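Local coordinates for protein DNA ligase (Archaeoglobus fulgidus, PDB 3GDE) that probably seals nicks in double-stranded DNA during replication, recombination and repair, using ATP and passing through an enzyme-bound AMP intermediate, at residues Y91-L94 with G95-A98; K119-E122 with T123-I127; R138-M141 with L142-L146. All coordinates share one frame; numbering follows the deposited sequence.

Overall arrangement
All three contacts are local ones, made along or at the start of helices in the all-helical N-terminal region of the ligase, and they follow one another in series along the chain. Contact 1 caps the start of helix 94-108, contact 2 lies on helix 117-129 and contact 3 on helix 135-149. Contacts 2 and 3 are neighbours, their centres about 10 Å apart, and they touch through a salt bridge of 2.7 Å from Glu126 OE1 to Arg138 NH1. Contact 1 stands apart, its centre about 22 Å from that of contact 2 and about 19 Å from that of contact 3. None of them lies at the predicted ATP-binding and adenylation site.

Contact 1. Residues Y91-L94 with G95-A98; sequences YGDL and GLVA
Asp93 reaches forward to Leu96 as the N-cap of helix 94-108, at a tight corner between two helices of the N-terminal region. Its OD2 accepts from Leu96 N at 3.0 Å, using the lone pair that points away from OD1, and the N-H comes in at 143°. The same oxygen lies 2.8 Å from Gly95 N. What carries the carboxylate there is its first torsion: CG stands trans to the backbone N (chi1 -177°), which turns the carboxylate toward the first turn of the helix. OD2 also forms a salt bridge with Arg160 of helix 152-162, which ties the cap to a neighbouring helix and probably steadies the negative charge beside the helix N-terminus.

The backbone closes the turn behind the cap. Ala98 N donates to Leu94 O at 2.8 Å, whereas the bond from Val97 N to Asp93 O is long and weak. Gly92, with positive phi, turns the chain out of helix 81-91 just before the cap.

A small apolar patch bridges the corner. Tyr91 sets its CB 4.1 Å from Leu96 CB and approaches Val97 CG2 obliquely with its ring. Leu96 also lays CD1 and CG alongside Asp93 CB, so its aliphatic chain flanks the capping residue. Leu94 packs against Ile66, Leu69 and Tyr70 of helix 66-77, Ile88 of helix 81-91 and Leu163. Val97 packs back on Ile84 and Met87 of helix 81-91, the helix that the corner has just left. Its CG2 lies 3.4 Å from Asp93 O and 3.9 Å from Tyr91 CD1.

Contact 2. Residues K119-E122 with T123-I127; sequences KVRE and TFDEI
Over one face of the Phe124 ring lies Val120 CG1, a CH-pi contact with the methyl carbon 3.9 Å from the ring centroid and displaced toward the rim at CE1. The two side chains run side by side in the same direction, one helical turn apart. The other flat group, the Arg121 guanidinium, meets Asp125 OD1 at its edge, near its own plane, while the carboxylate is turned 45° against it. Both NE and NH2 point at this one oxygen, in a salt bridge whose two hydrogen bonds are weak at 3.4 Å. Bends at chi2 (92°) and chi3 bring the arginine's end forward along the helix, to Asp125. Each partner is held more firmly from outside: Arg121 by Val53 O and Asp44, Asp125 by the Tyr54 hydroxyl.

On the more exposed flank a water donates to both Glu122 OE2 and Asp125 OD2, at 2.7 Å from Asp125 OD2, and so bridges two carboxylates that would otherwise probably repel.

Thr123 doubles the bond to the preceding turn. Its OG1 donates to Lys119 O at 2.7 Å and its N to the same oxygen at 2.9 Å, from opposite faces of the carbonyl plane.

These pairs, about one turn apart, dress different sides of helix 117-129, one of the helices of the ligase's helical N-terminal region. Val120 and Phe124 look toward helix 152-162, at Leu158, Leu161 and Ile162, with Phe48 of helix 39-49 also against Val120; Thr123, Glu126 and Ile127 lean on helix 135-149.

Contact 3. Residues R138-M141 with L142-L146; sequences RKIM and LLTGL
Thr144 folds its hydroxyl back onto the carbonyl of Ile140, one turn earlier in helix 135-149, and this is the tight part of the contact. OG1 donates to Ile140 O at 2.7 Å from above the carbonyl plane, 42° out of it, while Thr144 N reaches the same oxygen at 2.8 Å from the opposite face. The torsion that allows it places OG1 trans to the carbonyl carbon and beside the backbone N (chi1 -64°). Ile140 CG2 lies 3.9 Å from that hydroxyl. A further hydrogen bond joins OG1 and Asn75 OD1, although a single hydroxyl proton cannot fully serve both oxygens. With an alanine here, Ile140 O would probably be left with the backbone N-H alone and Asn75 without its hydroxyl partner.

Leu143 packs in the neighbouring turn, with CG 3.3 Å from Lys139 O, the carbonyl oxygen to which its own N donates at 3.0 Å. Leu142 lays CD1 across Arg138 CG at 4.1 Å, a looser touch between apolar carbons.

On the solvent side the side chains make few contacts with each other; the backbone bond from Gly145 N to Met141 O, at 3.0 Å, is what continues there. Met141 is exposed; its chain bends at chi2 and chi3, and its contact with the following residues is made near the backbone, with CB close to Leu142 N. Arg138 is exposed too, though its end pairs with Glu126, and Lys139 stretches to Gly63 O.

The whole is an amphipathic alpha-helix in the helical N-terminal region of an ATP-dependent DNA ligase: Ile140 and Thr144 pack on helix 66-77, Leu142 and Leu143 on helix 117-129.

Contact 1. Residues Y91-L94 with G95-A98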
# COMPACT_ATOMS: atom_id res chain seq x y z
N TYR A 91 -16.20 18.46 -14.07
CA TYR A 91 -16.67 18.06 -12.74
C TYR A 91 -15.53 17.74 -11.76
O TYR A 91 -15.74 17.80 -10.55
CB TYR A 91 -17.64 16.87 -12.84
CG TYR A 91 -19.00 17.21 -13.42
CD1 TYR A 91 -19.23 17.12 -14.79
CD2 TYR A 91 -20.06 17.60 -12.60
CE1 TYR A 91 -20.47 17.42 -15.34
CE2 TYR A 91 -21.31 17.91 -13.15
CZ TYR A 91 -21.51 17.81 -14.52
OH TYR A 91 -22.73 18.11 -15.08
N GLY A 92 -14.35 17.41 -12.28
CA GLY A 92 -13.19 17.12 -11.44
C GLY A 92 -13.17 15.70 -10.87
O GLY A 92 -12.28 15.35 -10.10
N ASP A 93 -14.15 14.88 -11.26
CA ASP A 93 -14.30 13.53 -10.73
C ASP A 93 -15.13 12.70 -11.69
O ASP A 93 -16.18 13.15 -12.14
CB ASP A 93 -15.00 13.59 -9.36
CG ASP A 93 -15.12 12.23 -8.72
OD1 ASP A 93 -14.12 11.74 -8.18
OD2 ASP A 93 -16.22 11.65 -8.77
N LEU A 94 -14.66 11.49 -12.01
CA LEU A 94 -15.40 10.61 -12.91
C LEU A 94 -16.68 10.09 -12.27
O LEU A 94 -17.65 9.79 -12.98
CB LEU A 94 -14.53 9.46 -13.42
CG LEU A 94 -15.03 8.71 -14.67
CD1 LEU A 94 -15.09 9.60 -15.93
CD2 LEU A 94 -14.16 7.50 -14.94
N GLY A 95 -16.69 9.97 -10.93
CA GLY A 95 -17.87 9.57 -10.18
C GLY A 95 -19.03 10.53 -10.43
O GLY A 95 -20.14 10.09 -10.74
N LEU A 96 -18.75 11.83 -10.32
CA LEU A 96 -19.76 12.86 -10.55
C LEU A 96 -20.22 12.91 -12.00
O LEU A 96 -21.37 13.26 -12.28
CB LEU A 96 -19.25 14.23 -10.09
CG LEU A 96 -18.96 14.42 -8.60
CD1 LEU A 96 -18.32 15.78 -8.33
CD2 LEU A 96 -20.22 14.24 -7.75
N VAL A 97 -19.33 12.54 -12.92
CA VAL A 97 -19.69 12.43 -14.32
C VAL A 97 -20.61 11.24 -14.56
O VAL A 97 -21.62 11.37 -15.26
CB VAL A 97 -18.44 12.33 -15.23
CG1 VAL A 97 -18.84 12.06 -16.68
CG2 VAL A 97 -17.62 13.61 -15.13
N ALA A 98 -20.25 10.08 -14.01
CA ALA A 98 -21.08 8.89 -14.11
C ALA A 98 -22.50 9.17 -13.58
O ALA A 98 -23.48 8.86 -14.25
CB ALA A 98 -20.44 7.71 -13.40

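Contact 2. Residues K119-E122 with T123-I127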
# COMPACT_ATOMS: atom_id res chain seq x y z
N LYS A 119 -24.58 -8.37 -5.85
CA LYS A 119 -24.36 -8.30 -7.29
C LYS A 119 -23.09 -7.54 -7.69
O LYS A 119 -22.38 -7.96 -8.60
CB LYS A 119 -25.57 -7.71 -8.02
CG LYS A 119 -25.61 -8.10 -9.51
CD LYS A 119 -26.08 -6.96 -10.39
CE LYS A 119 -27.05 -7.47 -11.46
NZ LYS A 119 -28.47 -7.43 -10.95
N VAL A 120 -22.83 -6.42 -7.02
CA VAL A 120 -21.58 -5.66 -7.24
C VAL A 120 -20.35 -6.54 -6.98
O VAL A 120 -19.45 -6.61 -7.80
CB VAL A 120 -21.51 -4.37 -6.37
CG1 VAL A 120 -20.14 -3.74 -6.45
CG2 VAL A 120 -22.57 -3.37 -6.82
N ARG A 121 -20.35 -7.20 -5.83
CA ARG A 121 -19.31 -8.15 -5.47
C ARG A 121 -19.12 -9.27 -6.51
O ARG A 121 -18.00 -9.56 -6.88
CB ARG A 121 -19.64 -8.76 -4.12
CG ARG A 121 -18.67 -9.81 -3.67
CD ARG A 121 -17.61 -9.14 -2.83
NE ARG A 121 -16.34 -9.07 -3.52
CZ ARG A 121 -15.32 -8.31 -3.15
NH1 ARG A 121 -15.41 -7.51 -2.10
NH2 ARG A 121 -14.21 -8.34 -3.86
N GLU A 122 -20.22 -9.86 -6.96
CA GLU A 122 -20.19 -10.98 -7.93
C GLU A 122 -19.64 -10.53 -9.28
O GLU A 122 -18.79 -11.20 -9.85
CB GLU A 122 -21.57 -11.60 -8.14
CG GLU A 122 -22.33 -11.98 -6.86
CD GLU A 122 -21.96 -13.34 -6.27
OE1 GLU A 122 -22.71 -13.79 -5.37
OE2 GLU A 122 -20.94 -13.97 -6.70
N THR A 123 -20.13 -9.39 -9.77
CA THR A 123 -19.67 -8.79 -11.02
C THR A 123 -18.17 -8.45 -10.96
O THR A 123 -17.43 -8.73 -11.91
CB THR A 123 -20.48 -7.53 -11.34
OG1 THR A 123 -21.88 -7.84 -11.22
CG2 THR A 123 -20.18 -7.02 -12.76
N PHE A 124 -17.74 -7.86 -9.84
CA PHE A 124 -16.31 -7.59 -9.57
C PHE A 124 -15.45 -8.85 -9.57
O PHE A 124 -14.37 -8.86 -10.19
CB PHE A 124 -16.12 -6.84 -8.24
CG PHE A 124 -16.43 -5.36 -8.32
CD1 PHE A 124 -16.39 -4.57 -7.18
CD2 PHE A 124 -16.79 -4.76 -9.53
CE1 PHE A 124 -16.67 -3.20 -7.24
CE2 PHE A 124 -17.08 -3.40 -9.59
CZ PHE A 124 -17.02 -2.62 -8.45
N ASP A 125 -15.90 -9.91 -8.89
CA ASP A 125 -15.17 -11.18 -8.86
C ASP A 125 -15.02 -11.80 -10.25
O ASP A 125 -13.96 -12.33 -10.57
CB ASP A 125 -15.79 -12.16 -7.86
CG ASP A 125 -15.55 -11.77 -6.39
OD1 ASP A 125 -14.84 -10.77 -6.12
OD2 ASP A 125 -16.05 -12.48 -5.50
N GLU A 126 -16.07 -11.71 -11.08
CA GLU A 126 -15.95 -12.14 -12.47
C GLU A 126 -14.95 -11.29 -13.26
O GLU A 126 -14.10 -11.84 -13.95
CB GLU A 126 -17.29 -12.16 -13.20
CG GLU A 126 -17.05 -12.57 -14.65
CD GLU A 126 -18.29 -12.77 -15.49
OE1 GLU A 126 -18.09 -13.14 -16.67
OE2 GLU A 126 -19.43 -12.57 -15.00
N ILE A 127 -15.08 -9.97 -13.18
CA ILE A 127 -14.15 -9.05 -13.84
C ILE A 127 -12.69 -9.35 -13.49
O ILE A 127 -11.86 -9.45 -14.39
CB ILE A 127 -14.50 -7.56 -13.55
CG1 ILE A 127 -15.76 -7.15 -14.32
CG2 ILE A 127 -13.35 -6.65 -13.93
CD1 ILE A 127 -16.44 -5.84 -13.84
O HOH W 1 -18.72 -13.04 -5.42

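Contact 3. Residues R138-M141 with L142-L146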
# COMPACT_ATOMS: atom_id res chain seq x y z
N ARG A 138 -15.07 -7.90 -22.70
CA ARG A 138 -16.05 -8.46 -21.77
C ARG A 138 -16.14 -7.65 -20.47
O ARG A 138 -17.25 -7.39 -19.97
CB ARG A 138 -15.79 -9.94 -21.47
CG ARG A 138 -16.77 -10.47 -20.45
CD ARG A 138 -16.46 -11.87 -20.02
NE ARG A 138 -17.17 -12.79 -20.87
CZ ARG A 138 -18.21 -13.52 -20.51
NH1 ARG A 138 -18.68 -13.50 -19.27
NH2 ARG A 138 -18.77 -14.29 -21.42
N LYS A 139 -14.99 -7.24 -19.95
CA LYS A 139 -14.96 -6.35 -18.79
C LYS A 139 -15.80 -5.10 -19.02
O LYS A 139 -16.57 -4.70 -18.17
CB LYS A 139 -13.53 -5.94 -18.44
CG LYS A 139 -12.74 -7.04 -17.79
CD LYS A 139 -11.44 -6.48 -17.28
CE LYS A 139 -10.38 -7.54 -17.22
NZ LYS A 139 -9.16 -6.96 -16.61
N ILE A 140 -15.65 -4.50 -20.19
CA ILE A 140 -16.46 -3.34 -20.56
C ILE A 140 -17.95 -3.72 -20.60
O ILE A 140 -18.79 -2.97 -20.11
CB ILE A 140 -15.98 -2.72 -21.91
CG1 ILE A 140 -14.56 -2.13 -21.73
CG2 ILE A 140 -16.96 -1.66 -22.41
CD1 ILE A 140 -13.77 -1.91 -23.06
N MET A 141 -18.28 -4.89 -21.14
CA MET A 141 -19.67 -5.34 -21.19
C MET A 141 -20.26 -5.58 -19.80
O MET A 141 -21.42 -5.24 -19.55
CB MET A 141 -19.82 -6.57 -22.09
CG MET A 141 -19.56 -6.29 -23.58
SD MET A 141 -20.28 -4.71 -24.11
CE MET A 141 -22.02 -5.12 -23.96
N LEU A 142 -19.46 -6.13 -18.89
CA LEU A 142 -19.88 -6.34 -17.50
C LEU A 142 -20.09 -5.03 -16.73
O LEU A 142 -21.08 -4.88 -16.02
CB LEU A 142 -18.89 -7.24 -16.75
CG LEU A 142 -18.92 -8.72 -17.14
CD1 LEU A 142 -17.71 -9.45 -16.58
CD2 LEU A 142 -20.24 -9.38 -16.70
N LEU A 143 -19.16 -4.10 -16.89
CA LEU A 143 -19.31 -2.75 -16.34
C LEU A 143 -20.52 -2.01 -16.92
O LEU A 143 -21.23 -1.33 -16.18
CB LEU A 143 -18.05 -1.93 -16.59
CG LEU A 143 -16.74 -2.34 -15.91
CD1 LEU A 143 -15.57 -1.62 -16.57
CD2 LEU A 143 -16.79 -2.08 -14.38
N THR A 144 -20.72 -2.13 -18.24
CA THR A 144 -21.87 -1.58 -18.97
C THR A 144 -23.21 -2.11 -18.45
O THR A 144 -24.19 -1.37 -18.35
CB THR A 144 -21.76 -1.90 -20.49
OG1 THR A 144 -20.62 -1.24 -21.04
CG2 THR A 144 -23.02 -1.47 -21.27
N GLY A 145 -23.25 -3.40 -18.12
CA GLY A 145 -24.43 -4.01 -17.54
C GLY A 145 -24.73 -3.45 -16.17
O GLY A 145 -25.90 -3.30 -15.79
N LEU A 146 -23.67 -3.14 -15.41
CA LEU A 146 -23.80 -2.63 -14.06
C LEU A 146 -24.29 -1.17 -14.07
O LEU A 146 -25.19 -0.79 -13.31
CB LEU A 146 -22.46 -2.75 -13.34
CG LEU A 146 -22.38 -3.21 -11.89
CD1 LEU A 146 -23.11 -4.55 -11.66
CD2 LEU A 146 -20.91 -3.31 -11.46